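PDB 2RKV: trichothecene 3-O-acetyltransferase from Gibberella zeae, which probably transfers the acetyl group of acetyl-CoA to the 3-hydroxyl of trichothecene mycotoxins such as T-2 and deoxynivalenol. Local coordinates for residues 254-259 against 333-338. Sequence-based numbering, arbitrary orientation. Where two conformers were deposited one is given.
Sequences ASTKFV and RLRSEL. With COA (coenzyme A), chain B.
With CG anti to the backbone N (chi1 177°) and bends at chi2 and chi3, Arg335 curls past the backbone of Phe258 toward coenzyme A; with chi1 of 66° the Phe258 ring faces the adenine and brings its CE1 over the guanidinium. Arg335 CG lies 3.4 Å from Phe258 O, Arg335 CB meets Val259 CG1 at 3.9 Å, and Thr256 CG2 adds a looser methyl contact to CG. Farther out, Phe258 CE1 stands over one face of the guanidinium, 4.1 Å from NH2. A type I turn starting at Arg335 itself brings Leu338 of the same segment back, its CD1 over the centre of the opposite face. No hydrogen bond joins the two segments; the cofactor bridges them. In this acetyltransferase of the BAHD superfamily, the loop between helices 238-249 and 261-277 and the C-terminal end of helix 327-335 together form part of the coenzyme A pocket. The adenine lies over one face of Phe258, offset toward the ring's rim, with CE1 3.3 Å from N9A of the cofactor. Arg335 serves the pyrophosphate: NH2 donates to O2A of coenzyme A at 3.1 Å, and NH1 reaches both O2A and, in a short but poorly angled and weak bond, O5A (2.8 Å, 123°). A salt bridge from NE to Asp263 in helix 261-277 restrains the guanidinium behind these phosphate bonds and probably offsets part of its charge.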
# COMPACT_ATOMS: atom_id res chain seq x y z
N ALA A 254 9.62 25.32 -15.38
CA ALA A 254 9.24 25.64 -16.76
C ALA A 254 8.87 24.40 -17.58
O ALA A 254 8.04 24.47 -18.48
CB ALA A 254 10.38 26.41 -17.46
N SER A 255 9.48 23.26 -17.24
CA SER A 255 9.27 22.02 -17.97
C SER A 255 7.97 21.31 -17.58
O SER A 255 7.58 20.33 -18.22
CB SER A 255 10.46 21.08 -17.74
OG SER A 255 10.40 20.54 -16.43
N THR A 256 7.29 21.82 -16.55
CA THR A 256 6.15 21.14 -15.96
C THR A 256 4.84 21.91 -16.13
O THR A 256 4.66 22.96 -15.52
CB THR A 256 6.41 20.87 -14.45
OG1 THR A 256 7.59 20.07 -14.31
CG2 THR A 256 5.23 20.16 -13.80
N LYS A 257 3.93 21.37 -16.95
CA LYS A 257 2.65 22.01 -17.28
C LYS A 257 1.69 22.07 -16.09
O LYS A 257 0.98 23.05 -15.90
CB LYS A 257 1.96 21.28 -18.44
CG LYS A 257 2.69 21.35 -19.78
CD LYS A 257 2.40 22.66 -20.49
CE LYS A 257 2.96 22.65 -21.90
NZ LYS A 257 2.74 23.95 -22.54
N PHE A 258 1.65 20.98 -15.32
CA PHE A 258 0.74 20.87 -14.18
C PHE A 258 1.26 19.83 -13.21
O PHE A 258 2.08 18.97 -13.59
CB PHE A 258 -0.68 20.48 -14.65
CG PHE A 258 -0.76 19.10 -15.24
CD1 PHE A 258 -0.93 17.98 -14.42
CD2 PHE A 258 -0.64 18.91 -16.62
CE1 PHE A 258 -0.99 16.69 -14.97
CE2 PHE A 258 -0.70 17.64 -17.18
CZ PHE A 258 -0.88 16.52 -16.35
N VAL A 259 0.81 19.92 -11.97
CA VAL A 259 1.01 18.83 -11.01
C VAL A 259 -0.34 18.45 -10.41
O VAL A 259 -1.32 19.15 -10.61
CB VAL A 259 2.03 19.18 -9.89
CG1 VAL A 259 3.43 19.37 -10.49
CG2 VAL A 259 1.57 20.41 -9.07
N ARG A 333 9.64 17.80 -9.53
CA ARG A 333 10.52 16.62 -9.51
C ARG A 333 9.70 15.34 -9.61
O ARG A 333 10.04 14.44 -10.36
CB ARG A 333 11.34 16.55 -8.22
CG ARG A 333 12.33 17.69 -8.02
CD ARG A 333 12.94 17.63 -6.63
NE ARG A 333 13.81 18.79 -6.39
CZ ARG A 333 15.10 18.84 -6.71
NH1 ARG A 333 15.71 17.82 -7.29
NH2 ARG A 333 15.80 19.94 -6.44
N LEU A 334 8.63 15.28 -8.83
CA LEU A 334 7.81 14.07 -8.79
C LEU A 334 7.08 13.84 -10.11
O LEU A 334 7.17 12.76 -10.69
CB LEU A 334 6.83 14.11 -7.61
CG LEU A 334 7.48 14.31 -6.23
CD1 LEU A 334 6.44 14.31 -5.13
CD2 LEU A 334 8.57 13.27 -5.95
N ARG A 335 6.39 14.86 -10.59
CA ARG A 335 5.61 14.76 -11.83
C ARG A 335 6.49 14.43 -13.05
O ARG A 335 6.04 13.73 -13.96
CB ARG A 335 4.78 16.04 -12.03
CG ARG A 335 3.95 16.14 -13.31
CD ARG A 335 2.96 15.01 -13.51
NE ARG A 335 2.19 14.67 -12.32
CZ ARG A 335 1.16 13.83 -12.32
NH1 ARG A 335 0.52 13.54 -11.19
NH2 ARG A 335 0.77 13.27 -13.45
N SER A 336 7.74 14.88 -13.04
CA SER A 336 8.66 14.69 -14.19
C SER A 336 8.96 13.22 -14.51
O SER A 336 9.43 12.91 -15.61
CB SER A 336 9.96 15.46 -13.97
OG SER A 336 10.80 14.82 -13.02
N GLU A 337 8.70 12.33 -13.56
CA GLU A 337 9.00 10.89 -13.70
C GLU A 337 7.79 10.05 -14.11
O GLU A 337 7.89 8.83 -14.21
CB GLU A 337 9.61 10.34 -12.41
CG GLU A 337 11.09 10.61 -12.25
CD GLU A 337 11.89 9.99 -13.39
OE1 GLU A 337 11.96 8.74 -13.49
OE2 GLU A 337 12.41 10.76 -14.20
N LEU A 338 6.64 10.70 -14.33
CA LEU A 338 5.40 9.96 -14.56
C LEU A 338 4.99 9.82 -16.03
O LEU A 338 3.86 9.43 -16.33
CB LEU A 338 4.25 10.58 -13.75
CG LEU A 338 4.39 10.47 -12.24
CD1 LEU A 338 3.25 11.21 -11.56
CD2 LEU A 338 4.46 8.99 -11.78
N1A COA B . -4.27 20.03 -16.81
C2A COA B . -4.22 20.13 -15.44
N3A COA B . -4.20 18.99 -14.65
C4A COA B . -4.23 17.77 -15.25
C5A COA B . -4.28 17.65 -16.64
C6A COA B . -4.30 18.80 -17.44
N6A COA B . -4.61 18.70 -18.73
N7A COA B . -4.30 16.33 -16.95
C8A COA B . -4.27 15.62 -15.80
N9A COA B . -4.23 16.50 -14.74
C1B COA B . -4.23 16.17 -13.31
C2B COA B . -5.61 15.68 -12.91
O2B COA B . -6.49 16.75 -12.71
C3B COA B . -5.28 14.94 -11.63
O3B COA B . -5.01 15.87 -10.63
P3B COA B . -5.98 16.04 -9.38
O7A COA B . -6.12 14.69 -8.71
O8A COA B . -7.29 16.54 -9.94
O9A COA B . -5.37 17.07 -8.47
C4B COA B . -3.93 14.35 -11.93
O4B COA B . -3.36 15.10 -12.99
C5B COA B . -4.05 12.89 -12.27
O5B COA B . -2.71 12.51 -12.26
P1A COA B . -2.30 10.98 -12.11
O1A COA B . -3.20 10.10 -12.98
O2A COA B . -0.83 10.84 -12.43
O3A COA B . -2.70 10.55 -10.63
P2A COA B . -2.24 11.23 -9.26
O4A COA B . -3.48 11.45 -8.42
O5A COA B . -1.36 12.43 -9.45
O6A COA B . -1.37 10.07 -8.59
CBP COA B . 0.26 8.34 -8.56
CCP COA B . -0.08 9.74 -9.08
CDP COA B . 0.25 8.36 -7.03
CEP COA B . 1.67 7.97 -9.02
CAP COA B . -0.80 7.38 -9.12
OAP COA B . -0.78 7.37 -10.54
C9P COA B . -0.58 5.98 -8.66
O9P COA B . 0.24 5.14 -9.41
N8P COA B . -1.21 5.64 -7.54
C7P COA B . -1.08 4.34 -6.93
C6P COA B . 0.25 4.24 -6.19
C5P COA B . 0.27 2.87 -5.56
O5P COA B . -0.01 1.87 -6.25
N4P COA B . 0.59 2.83 -4.28